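Local coordinates for phosphodiesterase MJ0936 (Methanocaldococcus jannaschii, PDB 2AHD), which is a phosphodiesterase of the calcineurin-like phosphoesterase superfamily, at residues 90-104 with 107-120. Numbering follows the deposited sequence.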
# COMPACT_ATOMS: atom_id res chain seq x y z
N ASP A 90 14.84 -9.10 5.44
CA ASP A 90 16.14 -8.51 5.11
C ASP A 90 16.07 -7.36 4.11
O ASP A 90 17.07 -6.69 3.86
CB ASP A 90 17.09 -9.59 4.57
CG ASP A 90 17.49 -10.61 5.63
OD1 ASP A 90 18.14 -10.21 6.63
OD2 ASP A 90 17.16 -11.81 5.47
N LEU A 91 14.88 -7.12 3.55
CA LEU A 91 14.69 -6.07 2.55
C LEU A 91 14.39 -4.71 3.15
O LEU A 91 13.64 -4.61 4.12
CB LEU A 91 13.58 -6.46 1.59
CG LEU A 91 13.90 -7.70 0.76
CD1 LEU A 91 12.65 -8.24 0.09
CD2 LEU A 91 14.97 -7.34 -0.26
N LYS A 92 14.97 -3.68 2.56
CA LYS A 92 14.78 -2.30 3.01
C LYS A 92 13.64 -1.67 2.22
O LYS A 92 13.70 -1.59 0.99
CB LYS A 92 16.06 -1.49 2.79
CG LYS A 92 16.72 -0.97 4.07
CD LYS A 92 17.17 -2.11 4.99
CE LYS A 92 18.22 -2.98 4.33
NZ LYS A 92 18.62 -4.12 5.21
N PHE A 93 12.61 -1.23 2.93
CA PHE A 93 11.45 -0.62 2.31
C PHE A 93 11.32 0.87 2.59
O PHE A 93 11.82 1.37 3.60
CB PHE A 93 10.16 -1.27 2.82
CG PHE A 93 9.91 -2.66 2.29
CD1 PHE A 93 10.60 -3.75 2.78
CD2 PHE A 93 8.95 -2.87 1.31
CE1 PHE A 93 10.34 -5.03 2.31
CE2 PHE A 93 8.68 -4.15 0.83
CZ PHE A 93 9.38 -5.23 1.34
N PHE A 94 10.66 1.56 1.67
CA PHE A 94 10.34 2.98 1.82
C PHE A 94 8.99 3.15 1.18
O PHE A 94 8.83 2.94 -0.01
CB PHE A 94 11.31 3.91 1.12
CG PHE A 94 10.99 5.35 1.36
CD1 PHE A 94 10.97 5.86 2.65
CD2 PHE A 94 10.68 6.19 0.30
CE1 PHE A 94 10.65 7.20 2.88
CE2 PHE A 94 10.35 7.53 0.53
CZ PHE A 94 10.34 8.03 1.82
N ILE A 95 8.01 3.54 2.00
CA ILE A 95 6.64 3.70 1.54
C ILE A 95 6.15 5.12 1.65
O ILE A 95 6.45 5.83 2.61
CB ILE A 95 5.73 2.79 2.36
CG1 ILE A 95 6.31 1.38 2.39
CG2 ILE A 95 4.35 2.79 1.76
CD1 ILE A 95 5.55 0.42 3.26
N THR A 96 5.37 5.55 0.66
CA THR A 96 4.82 6.90 0.65
C THR A 96 3.81 7.02 -0.48
O THR A 96 3.97 6.42 -1.52
CB THR A 96 5.93 7.98 0.47
OG1 THR A 96 5.33 9.28 0.53
CG2 THR A 96 6.64 7.83 -0.88
N HIS A 97 2.75 7.78 -0.24
CA HIS A 97 1.73 8.01 -1.25
C HIS A 97 2.43 8.91 -2.25
O HIS A 97 3.09 9.86 -1.83
CB HIS A 97 0.56 8.75 -0.61
CG HIS A 97 -0.54 9.10 -1.55
ND1 HIS A 97 -1.42 8.17 -2.04
CD2 HIS A 97 -0.94 10.29 -2.05
CE1 HIS A 97 -2.31 8.76 -2.81
NE2 HIS A 97 -2.04 10.06 -2.84
N GLY A 98 2.32 8.62 -3.55
CA GLY A 98 2.98 9.47 -4.55
C GLY A 98 3.37 10.83 -3.98
O GLY A 98 4.52 11.03 -3.61
N HIS A 99 2.43 11.77 -3.95
CA HIS A 99 2.68 13.06 -3.33
C HIS A 99 3.91 13.83 -3.73
O HIS A 99 4.03 14.34 -4.83
CB HIS A 99 2.77 12.85 -1.83
CG HIS A 99 1.54 13.22 -1.08
ND1 HIS A 99 1.35 12.86 0.24
CD2 HIS A 99 0.47 13.96 -1.43
CE1 HIS A 99 0.21 13.37 0.66
NE2 HIS A 99 -0.34 14.04 -0.33
N HIS A 100 4.82 13.90 -2.76
CA HIS A 100 6.09 14.59 -2.85
C HIS A 100 7.03 13.91 -3.83
O HIS A 100 7.72 12.95 -3.49
CB HIS A 100 6.72 14.60 -1.46
CG HIS A 100 5.74 14.84 -0.35
ND1 HIS A 100 5.26 16.09 -0.03
CD2 HIS A 100 5.17 13.98 0.53
CE1 HIS A 100 4.43 15.99 0.99
NE2 HIS A 100 4.36 14.72 1.35
N GLN A 101 7.06 14.43 -5.05
CA GLN A 101 7.90 13.89 -6.11
C GLN A 101 9.33 13.69 -5.63
O GLN A 101 9.83 12.56 -5.55
CB GLN A 101 7.89 14.84 -7.30
CG GLN A 101 8.86 14.48 -8.42
CD GLN A 101 8.50 13.17 -9.11
OE1 GLN A 101 8.59 12.09 -8.52
NE2 GLN A 101 8.09 13.26 -10.37
N SER A 102 9.97 14.80 -5.31
CA SER A 102 11.34 14.83 -4.85
C SER A 102 11.71 13.79 -3.80
O SER A 102 12.67 13.04 -3.98
CB SER A 102 11.66 16.23 -4.32
OG SER A 102 10.49 16.83 -3.77
N VAL A 103 10.95 13.72 -2.71
CA VAL A 103 11.28 12.75 -1.68
C VAL A 103 11.26 11.34 -2.24
O VAL A 103 12.06 10.50 -1.84
CB VAL A 103 10.30 12.83 -0.51
CG1 VAL A 103 10.68 11.82 0.55
CG2 VAL A 103 10.32 14.22 0.07
N LEU A 104 10.34 11.08 -3.16
CA LEU A 104 10.23 9.76 -3.78
C LEU A 104 11.42 9.55 -4.71
O LEU A 104 12.07 8.51 -4.67
CB LEU A 104 8.93 9.64 -4.59
CG LEU A 104 8.65 8.26 -5.20
CD1 LEU A 104 8.42 7.25 -4.10
CD2 LEU A 104 7.44 8.31 -6.10
N ALA A 107 14.51 8.88 -2.67
CA ALA A 107 14.51 7.57 -2.03
C ALA A 107 15.02 6.49 -2.97
O ALA A 107 15.91 5.70 -2.64
CB ALA A 107 13.12 7.22 -1.56
N ILE A 108 14.42 6.45 -4.16
CA ILE A 108 14.78 5.47 -5.18
C ILE A 108 16.23 5.64 -5.56
O ILE A 108 17.01 4.70 -5.49
CB ILE A 108 13.90 5.65 -6.44
CG1 ILE A 108 12.44 5.30 -6.13
CG2 ILE A 108 14.44 4.79 -7.56
CD1 ILE A 108 11.51 5.43 -7.31
N LYS A 109 16.59 6.87 -5.94
CA LYS A 109 17.94 7.20 -6.36
C LYS A 109 19.02 7.18 -5.27
O LYS A 109 20.21 7.18 -5.57
CB LYS A 109 17.92 8.57 -7.06
CG LYS A 109 19.28 9.09 -7.51
CD LYS A 109 19.19 10.10 -8.67
CE LYS A 109 18.40 11.38 -8.35
NZ LYS A 109 16.92 11.17 -8.29
N SER A 110 18.62 7.13 -4.00
CA SER A 110 19.58 7.10 -2.89
C SER A 110 20.23 5.73 -2.78
O SER A 110 21.39 5.60 -2.40
CB SER A 110 18.90 7.43 -1.57
OG SER A 110 18.29 6.27 -1.03
N GLY A 111 19.45 4.70 -3.09
CA GLY A 111 19.97 3.35 -3.02
C GLY A 111 20.12 2.86 -1.59
O GLY A 111 20.93 1.99 -1.32
N LEU A 112 19.34 3.43 -0.68
CA LEU A 112 19.42 3.00 0.71
C LEU A 112 18.30 2.01 1.00
O LEU A 112 18.23 1.46 2.09
CB LEU A 112 19.31 4.21 1.63
CG LEU A 112 20.40 5.25 1.43
CD1 LEU A 112 20.11 6.51 2.23
CD2 LEU A 112 21.73 4.66 1.84
N TYR A 113 17.44 1.79 0.01
CA TYR A 113 16.31 0.87 0.17
C TYR A 113 16.27 -0.16 -0.94
O TYR A 113 16.69 0.11 -2.06
CB TYR A 113 14.99 1.64 0.16
CG TYR A 113 14.87 2.65 1.26
CD1 TYR A 113 14.45 2.28 2.54
CD2 TYR A 113 15.18 4.00 1.03
CE1 TYR A 113 14.35 3.22 3.56
CE2 TYR A 113 15.08 4.94 2.04
CZ TYR A 113 14.66 4.55 3.30
OH TYR A 113 14.53 5.49 4.30
N ASP A 114 15.74 -1.33 -0.62
CA ASP A 114 15.64 -2.42 -1.58
C ASP A 114 14.39 -2.28 -2.43
O ASP A 114 14.39 -2.56 -3.63
CB ASP A 114 15.62 -3.76 -0.85
CG ASP A 114 16.94 -4.07 -0.18
OD1 ASP A 114 17.93 -4.28 -0.90
OD2 ASP A 114 16.98 -4.10 1.07
N VAL A 115 13.32 -1.84 -1.76
CA VAL A 115 12.03 -1.67 -2.40
C VAL A 115 11.49 -0.28 -2.11
O VAL A 115 11.75 0.27 -1.05
CB VAL A 115 11.03 -2.71 -1.86
CG1 VAL A 115 9.76 -2.70 -2.70
CG2 VAL A 115 11.68 -4.09 -1.87
N VAL A 116 10.77 0.29 -3.06
CA VAL A 116 10.15 1.61 -2.89
C VAL A 116 8.72 1.50 -3.42
O VAL A 116 8.50 1.26 -4.60
CB VAL A 116 10.89 2.72 -3.65
CG1 VAL A 116 10.19 4.04 -3.43
CG2 VAL A 116 12.30 2.82 -3.16
N ILE A 117 7.76 1.66 -2.53
CA ILE A 117 6.35 1.55 -2.86
C ILE A 117 5.65 2.90 -2.76
O ILE A 117 5.91 3.66 -1.83
CB ILE A 117 5.67 0.55 -1.92
CG1 ILE A 117 6.43 -0.77 -1.95
CG2 ILE A 117 4.22 0.38 -2.32
CD1 ILE A 117 5.89 -1.80 -1.01
N TYR A 118 4.76 3.19 -3.71
CA TYR A 118 4.05 4.47 -3.70
C TYR A 118 2.80 4.40 -4.55
O TYR A 118 2.66 3.50 -5.36
CB TYR A 118 4.97 5.58 -4.22
CG TYR A 118 5.17 5.51 -5.70
CD1 TYR A 118 4.48 6.35 -6.56
CD2 TYR A 118 6.03 4.57 -6.25
CE1 TYR A 118 4.63 6.26 -7.93
CE2 TYR A 118 6.19 4.46 -7.62
CZ TYR A 118 5.49 5.32 -8.46
OH TYR A 118 5.67 5.24 -9.82
N GLY A 119 1.89 5.35 -4.37
CA GLY A 119 0.66 5.37 -5.15
C GLY A 119 0.43 6.75 -5.73
O GLY A 119 1.29 7.28 -6.42
N HIS A 120 -0.74 7.33 -5.47
CA HIS A 120 -1.06 8.68 -5.92
C HIS A 120 -1.29 8.92 -7.40
O HIS A 120 -2.22 9.63 -7.76
CB HIS A 120 0.01 9.65 -5.46
CG HIS A 120 -0.20 11.05 -5.94
ND1 HIS A 120 -1.40 11.72 -5.77
CD2 HIS A 120 0.64 11.93 -6.52
CE1 HIS A 120 -1.28 12.95 -6.23
NE2 HIS A 120 -0.05 13.11 -6.68
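F94 and Y113 meet on the helix-facing side of the sheet, Y113 lying in the loop that leads from helix 101-110 into strand 115-118. CB of F94 sits over the centre of the Y113 ring, 3.7 Å from its centroid. The two rings lie oblique to each other, with planes at 32°. CG of F94 is anti to the backbone N (chi1 -177°), which carries the phenyl ring along the helix-facing side of the sheet to the methyl of A107. The hydroxyl of Y113 is hydrogen-bonded to OG of S85 on strand 83-88.

On the same side, L104 reaches down from the helix and forks. Its CD1 meets CG1 of V116 at 3.7 Å. Its CD2 lies over one face of the Y118 ring, toward the rim, 3.7 Å from the centroid, in a CH-pi contact. The L104 and Y118 side chains cross at about a right angle.

F93, I95, V115 and I117 occupy the other face. There the F93 ring lies alongside V115, whose CB is over one ring face, while CD1 of I117 touches the ring edge in plane. I95 extends the layer onto I54 and T56 of strand 52-56, in the second sheet.

The parallel strands are joined by I117 N to F94 O (3.0 Å) and T96 N to I117 O (3.2 Å). At their start, K92 O accepts from both V115 N and D114 N.

After T96, the H97 side chain touches D8 and D36 in loops of the chain. The whole is a beta-alpha-beta crossover, strand 91-96, helix 101-110, strand 115-118, in the two-sheet sandwich of the calcineurin-like phosphoesterase fold.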